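PrgA (Enterococcus faecalis, PDB 6Z9K) provides surface exclusion against unwanted conjugation as a cell-wall-anchored protein reaching far outside the cell, the piece here being its metal-binding CAP domain. Local coordinates at residues A[104-109]-A[128-134]; A[194-200]-A[212-218]. All blocks are in the same frame, centred on the assembly; numbering follows the deposited sequence.

Interaction 1. Residues A[104-109]-A[128-134]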
# COMPACT_ATOMS: atom_id res chain seq x y z
N LYS A 104 9.07 -7.17 8.54
CA LYS A 104 8.85 -7.81 9.87
C LYS A 104 7.89 -6.95 10.66
O LYS A 104 7.02 -7.52 11.34
CB LYS A 104 10.16 -8.02 10.64
CG LYS A 104 9.98 -8.67 12.01
CD LYS A 104 11.29 -8.88 12.69
CE LYS A 104 11.17 -9.36 14.12
NZ LYS A 104 10.49 -8.38 15.02
N PHE A 105 8.05 -5.64 10.62
CA PHE A 105 7.19 -4.74 11.39
C PHE A 105 5.77 -4.92 10.88
O PHE A 105 4.80 -5.11 11.69
CB PHE A 105 7.68 -3.30 11.28
CG PHE A 105 6.91 -2.24 12.01
CD1 PHE A 105 6.09 -2.50 13.11
CD2 PHE A 105 7.10 -0.93 11.61
CE1 PHE A 105 5.47 -1.46 13.77
CE2 PHE A 105 6.46 0.09 12.27
CZ PHE A 105 5.65 -0.17 13.33
N ALA A 106 5.58 -4.86 9.55
CA ALA A 106 4.22 -4.99 8.99
C ALA A 106 3.56 -6.33 9.40
O ALA A 106 2.35 -6.35 9.77
CB ALA A 106 4.26 -4.89 7.49
N TRP A 107 4.31 -7.44 9.34
CA TRP A 107 3.73 -8.77 9.62
C TRP A 107 3.47 -8.90 11.12
O TRP A 107 2.51 -9.64 11.48
CB TRP A 107 4.59 -9.88 8.99
CG TRP A 107 4.31 -9.91 7.51
CD1 TRP A 107 5.03 -9.28 6.53
CD2 TRP A 107 3.17 -10.50 6.85
NE1 TRP A 107 4.45 -9.50 5.31
CE2 TRP A 107 3.30 -10.22 5.48
CE3 TRP A 107 2.08 -11.26 7.28
CZ2 TRP A 107 2.37 -10.69 4.54
CZ3 TRP A 107 1.15 -11.69 6.36
CH2 TRP A 107 1.31 -11.43 5.00
N ASP A 108 4.26 -8.26 11.98
CA ASP A 108 3.94 -8.22 13.42
C ASP A 108 2.60 -7.48 13.63
O ASP A 108 1.75 -7.98 14.43
CB ASP A 108 5.09 -7.68 14.24
CG ASP A 108 6.23 -8.65 14.43
OD1 ASP A 108 6.10 -9.85 14.03
OD2 ASP A 108 7.26 -8.20 14.96
N ILE A 109 2.40 -6.36 12.95
CA ILE A 109 1.10 -5.64 13.09
C ILE A 109 -0.02 -6.60 12.69
O ILE A 109 -1.04 -6.68 13.33
CB ILE A 109 1.10 -4.31 12.34
CG1 ILE A 109 2.05 -3.28 12.98
CG2 ILE A 109 -0.34 -3.79 12.16
CD1 ILE A 109 2.21 -1.99 12.23
N ALA A 128 3.44 -4.05 18.30
CA ALA A 128 4.37 -4.35 17.21
C ALA A 128 5.46 -3.27 17.16
O ALA A 128 6.62 -3.58 16.95
CB ALA A 128 3.64 -4.45 15.88
N ALA A 129 5.07 -2.01 17.28
CA ALA A 129 6.04 -0.91 17.20
C ALA A 129 7.08 -1.11 18.30
O ALA A 129 8.30 -1.15 18.01
CB ALA A 129 5.32 0.40 17.33
N LYS A 130 6.64 -1.32 19.53
CA LYS A 130 7.61 -1.42 20.63
C LYS A 130 8.58 -2.59 20.38
O LYS A 130 9.81 -2.45 20.54
CB LYS A 130 6.87 -1.60 21.94
CG LYS A 130 7.84 -1.79 23.10
CD LYS A 130 7.19 -2.21 24.37
CE LYS A 130 8.24 -2.57 25.42
NZ LYS A 130 8.52 -1.43 26.32
N GLU A 131 8.05 -3.74 19.93
CA GLU A 131 8.89 -4.94 19.77
C GLU A 131 9.86 -4.78 18.60
O GLU A 131 10.88 -5.51 18.59
CB GLU A 131 8.00 -6.13 19.54
CG GLU A 131 7.24 -6.49 20.80
CD GLU A 131 6.20 -7.59 20.60
OE1 GLU A 131 6.29 -8.33 19.60
OE2 GLU A 131 5.37 -7.73 21.52
N ASN A 132 9.56 -3.90 17.65
CA ASN A 132 10.41 -3.66 16.47
C ASN A 132 11.27 -2.40 16.63
O ASN A 132 12.00 -2.08 15.67
CB ASN A 132 9.55 -3.63 15.20
CG ASN A 132 9.12 -5.03 14.80
OD1 ASN A 132 9.87 -5.73 14.14
ND2 ASN A 132 7.98 -5.49 15.29
N GLY A 133 11.25 -1.78 17.78
CA GLY A 133 12.12 -0.64 18.10
C GLY A 133 11.54 0.67 17.63
O GLY A 133 12.30 1.67 17.63
N PHE A 134 10.25 0.72 17.31
CA PHE A 134 9.57 1.97 16.89
C PHE A 134 8.89 2.62 18.08
O PHE A 134 8.44 1.96 19.03
CB PHE A 134 8.56 1.65 15.78
CG PHE A 134 9.20 1.27 14.49
CD1 PHE A 134 9.61 -0.03 14.25
CD2 PHE A 134 9.49 2.22 13.51
CE1 PHE A 134 10.22 -0.41 13.08
CE2 PHE A 134 10.08 1.84 12.31
CZ PHE A 134 10.46 0.54 12.09
O HOH W 1 10.51 -8.77 17.65
O HOH W 2 7.90 -9.04 17.58
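Phe105 and Phe134 meet as an offset stack. Their centroids are 4.2 Å apart and their planes differ by 15°. CE2 of Phe105 sits over the centre of the Phe134 ring, while CD1 of Phe134 lies nearer the rim of the Phe105 ring. Phe105 reaches across because its CG stands anti to the backbone N (chi1 -180°), which carries the ring out toward helix 122-132. Its CE1 comes within 3.5 Å of Ala129 CA, an oblique approach. The small side chain of Ala128 lets the helices close up further along, with its CB 3.5 Å from Ile109 CG1.

Beside this apolar contact, toward the exposed Lys104, Asn132 joins both helices. Its ND2 gives one hydrogen to Asp108 OD2 at 2.8 Å, nearly straight and on the anti lone pair. The other hydrogen goes back to Ala128 O at 2.9 Å. Both acceptors lie in the amide plane, so the two bonds fix the rotation of the amide. Lys104 NZ donates to Asn132 OD1 at 2.9 Å from above the carbonyl plane, and also forms a salt bridge with Asp108 OD2 from the syn side. OD2 thus takes two side-chain donors, and a water links it to Glu131 OE1. The nearby ammonium would probably stabilise the carboxylate's negative charge.

Tyr143 adds an edge-to-face contact to Phe105. Gly133, with positive phi, forms a Schellman motif after the last turn, and the chain turns there to bring Phe134 against the Phe105 ring. This is roughly antiparallel helix packing, 145° between the N-to-C directions of the two segments, within the CAP domain.

Interaction 2. Residues A[194-200]-A[212-218]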
# COMPACT_ATOMS: atom_id res chain seq x y z
N LYS A 194 8.81 10.07 4.49
CA LYS A 194 8.76 8.60 4.66
C LYS A 194 9.86 7.93 3.85
O LYS A 194 10.26 8.40 2.77
CB LYS A 194 7.38 8.07 4.32
CG LYS A 194 6.36 8.34 5.40
CD LYS A 194 5.04 7.68 5.08
CE LYS A 194 4.04 7.84 6.19
NZ LYS A 194 2.76 7.17 5.86
N THR A 195 10.41 6.87 4.38
CA THR A 195 11.55 6.19 3.74
C THR A 195 11.34 4.70 3.63
O THR A 195 12.20 4.07 3.01
CB THR A 195 12.84 6.47 4.53
OG1 THR A 195 12.76 5.89 5.82
CG2 THR A 195 13.12 7.95 4.56
N ALA A 196 10.25 4.12 4.20
CA ALA A 196 10.16 2.65 4.24
C ALA A 196 8.70 2.22 4.20
O ALA A 196 7.82 2.97 4.67
CB ALA A 196 10.83 2.11 5.48
N LEU A 197 8.45 1.08 3.59
CA LEU A 197 7.09 0.51 3.51
C LEU A 197 7.18 -1.01 3.64
O LEU A 197 8.09 -1.63 3.11
CB LEU A 197 6.45 0.94 2.19
CG LEU A 197 4.96 0.63 2.07
CD1 LEU A 197 4.30 1.62 1.14
CD2 LEU A 197 4.72 -0.77 1.53
N GLY A 198 6.17 -1.58 4.30
CA GLY A 198 5.95 -3.03 4.34
C GLY A 198 4.46 -3.28 4.15
O GLY A 198 3.66 -2.50 4.72
N VAL A 199 4.09 -4.36 3.48
CA VAL A 199 2.66 -4.75 3.30
C VAL A 199 2.42 -6.09 3.95
O VAL A 199 3.15 -7.04 3.68
CB VAL A 199 2.28 -4.80 1.80
CG1 VAL A 199 0.81 -5.17 1.63
CG2 VAL A 199 2.60 -3.47 1.12
N SER A 200 1.39 -6.18 4.75
CA SER A 200 1.00 -7.47 5.31
C SER A 200 -0.50 -7.68 5.11
O SER A 200 -1.23 -6.79 4.66
CB SER A 200 1.36 -7.53 6.76
OG SER A 200 0.81 -6.41 7.44
N ILE A 212 -5.69 -5.80 4.19
CA ILE A 212 -4.37 -5.38 3.68
C ILE A 212 -3.87 -4.28 4.59
O ILE A 212 -4.53 -3.25 4.73
CB ILE A 212 -4.49 -4.86 2.25
CG1 ILE A 212 -5.16 -5.89 1.33
CG2 ILE A 212 -3.08 -4.42 1.79
CD1 ILE A 212 -5.57 -5.35 -0.04
N HIS A 213 -2.68 -4.47 5.15
CA HIS A 213 -2.03 -3.49 6.05
C HIS A 213 -0.85 -2.86 5.30
O HIS A 213 0.12 -3.57 5.03
CB HIS A 213 -1.50 -4.17 7.34
CG HIS A 213 -2.49 -5.00 8.11
ND1 HIS A 213 -3.05 -4.56 9.30
CD2 HIS A 213 -2.97 -6.25 7.92
CE1 HIS A 213 -3.87 -5.50 9.77
NE2 HIS A 213 -3.83 -6.54 8.95
N ILE A 214 -0.96 -1.58 4.96
CA ILE A 214 0.17 -0.82 4.40
C ILE A 214 0.81 -0.04 5.54
O ILE A 214 0.20 0.84 6.10
CB ILE A 214 -0.28 0.06 3.22
CG1 ILE A 214 -0.87 -0.79 2.09
CG2 ILE A 214 0.91 0.92 2.76
CD1 ILE A 214 -1.27 -0.01 0.82
N ILE A 215 2.03 -0.44 5.89
CA ILE A 215 2.82 0.10 7.02
C ILE A 215 3.95 0.98 6.44
O ILE A 215 4.70 0.50 5.60
CB ILE A 215 3.33 -1.03 7.92
CG1 ILE A 215 2.18 -1.97 8.35
CG2 ILE A 215 4.07 -0.40 9.07
CD1 ILE A 215 1.01 -1.30 8.94
N SER A 216 3.99 2.25 6.78
CA SER A 216 5.04 3.14 6.20
C SER A 216 5.44 4.20 7.21
O SER A 216 4.67 4.52 8.13
CB SER A 216 4.57 3.73 4.90
OG SER A 216 3.38 4.48 5.06
N TYR A 217 6.67 4.69 7.11
CA TYR A 217 7.25 5.58 8.14
C TYR A 217 8.57 6.12 7.61
O TYR A 217 9.11 5.61 6.59
CB TYR A 217 7.48 4.78 9.44
CG TYR A 217 8.28 3.52 9.21
CD1 TYR A 217 9.68 3.50 9.16
CD2 TYR A 217 7.61 2.29 9.02
CE1 TYR A 217 10.38 2.33 8.88
CE2 TYR A 217 8.32 1.15 8.68
CZ TYR A 217 9.70 1.14 8.67
OH TYR A 217 10.44 0.02 8.39
N GLY A 218 9.07 7.11 8.34
CA GLY A 218 10.44 7.56 8.24
C GLY A 218 11.29 7.21 9.44
O GLY A 218 10.79 6.63 10.39
O HOH W 3 1.54 5.57 7.85
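The beta hairpin of strands 196-202 and 211-217 forms two of the three strands in the antiparallel sheet of this CAP domain. Two regular hydrogen-bonded pairs join the segments. Gly198 and Ile215 exchange two bonds, each 2.9 Å from N to O. Ser200 and His213 do the same, with His213 N to Ser200 O at 2.8 Å and nearly straight.

At the Thr195 end there is a classic beta bulge. Thr195 N and Ala196 N both donate to Tyr217 O, Thr195 N at 2.9 Å and from a tilt to the carbonyl plane. The bond from Ala196 N is the more bent of the two at its hydrogen. Tyr217 N returns a bond to Ala196 O. The Tyr217 ring reaches across to the other strand and lies over Ala196: with CG between the backbone N and the carbonyl carbon (chi1 52°), its CE1 lies 3.4 Å from Ala196 CB.

Lys194 runs extended alongside the other strand, and its NZ gives a bond of 2.9 Å to Ser216 OG. The same NZ also bonds Ser188 O and a water, so several acceptors hold this buried ammonium. On the face with Ser216, Leu197 CD1 touches Ile214 CG2 at 3.8 Å. The Val199 and Ile212 side chains lie side by side and point the same way, CG1 of the one meeting CG2 of the other. On the other face Ser200 OG comes 3.2 Å from His213 CB and bonds Ala106 O, while His213 ND1 bonds Glu144 and NE2 bonds Ser202.

Helix 70-90 packs on Leu197 and Val199, and helix 160-176 on Ile212 and Ile214. Helix 100-112 lies against Ser200, Ile215 and Tyr217. Strand 211-217 is the middle strand, with 144-148 along its other edge.

Overall arrangement
Along the chain interaction 1 comes first and is complete before interaction 2 begins. Their centres lie about 11 Å apart, interaction 2 nearer the middle of the domain. Helix 100-112 connects them: it packs on helix 122-132 in interaction 1 and on the sheet that contains interaction 2, where Ala106 and Trp107 meet Ser200. Phe134 reaches Tyr217 edge-to-face. Helices 70-90 and 160-176 lie on the other face. Helices on both faces of a central sheet are consistent with the alpha-beta-alpha sandwich of CAP domains. The bound magnesium ion is held by His185 and by Leu146, on the strand beside 211-217, so the hairpin lies near the metal site without contributing a ligand identified there.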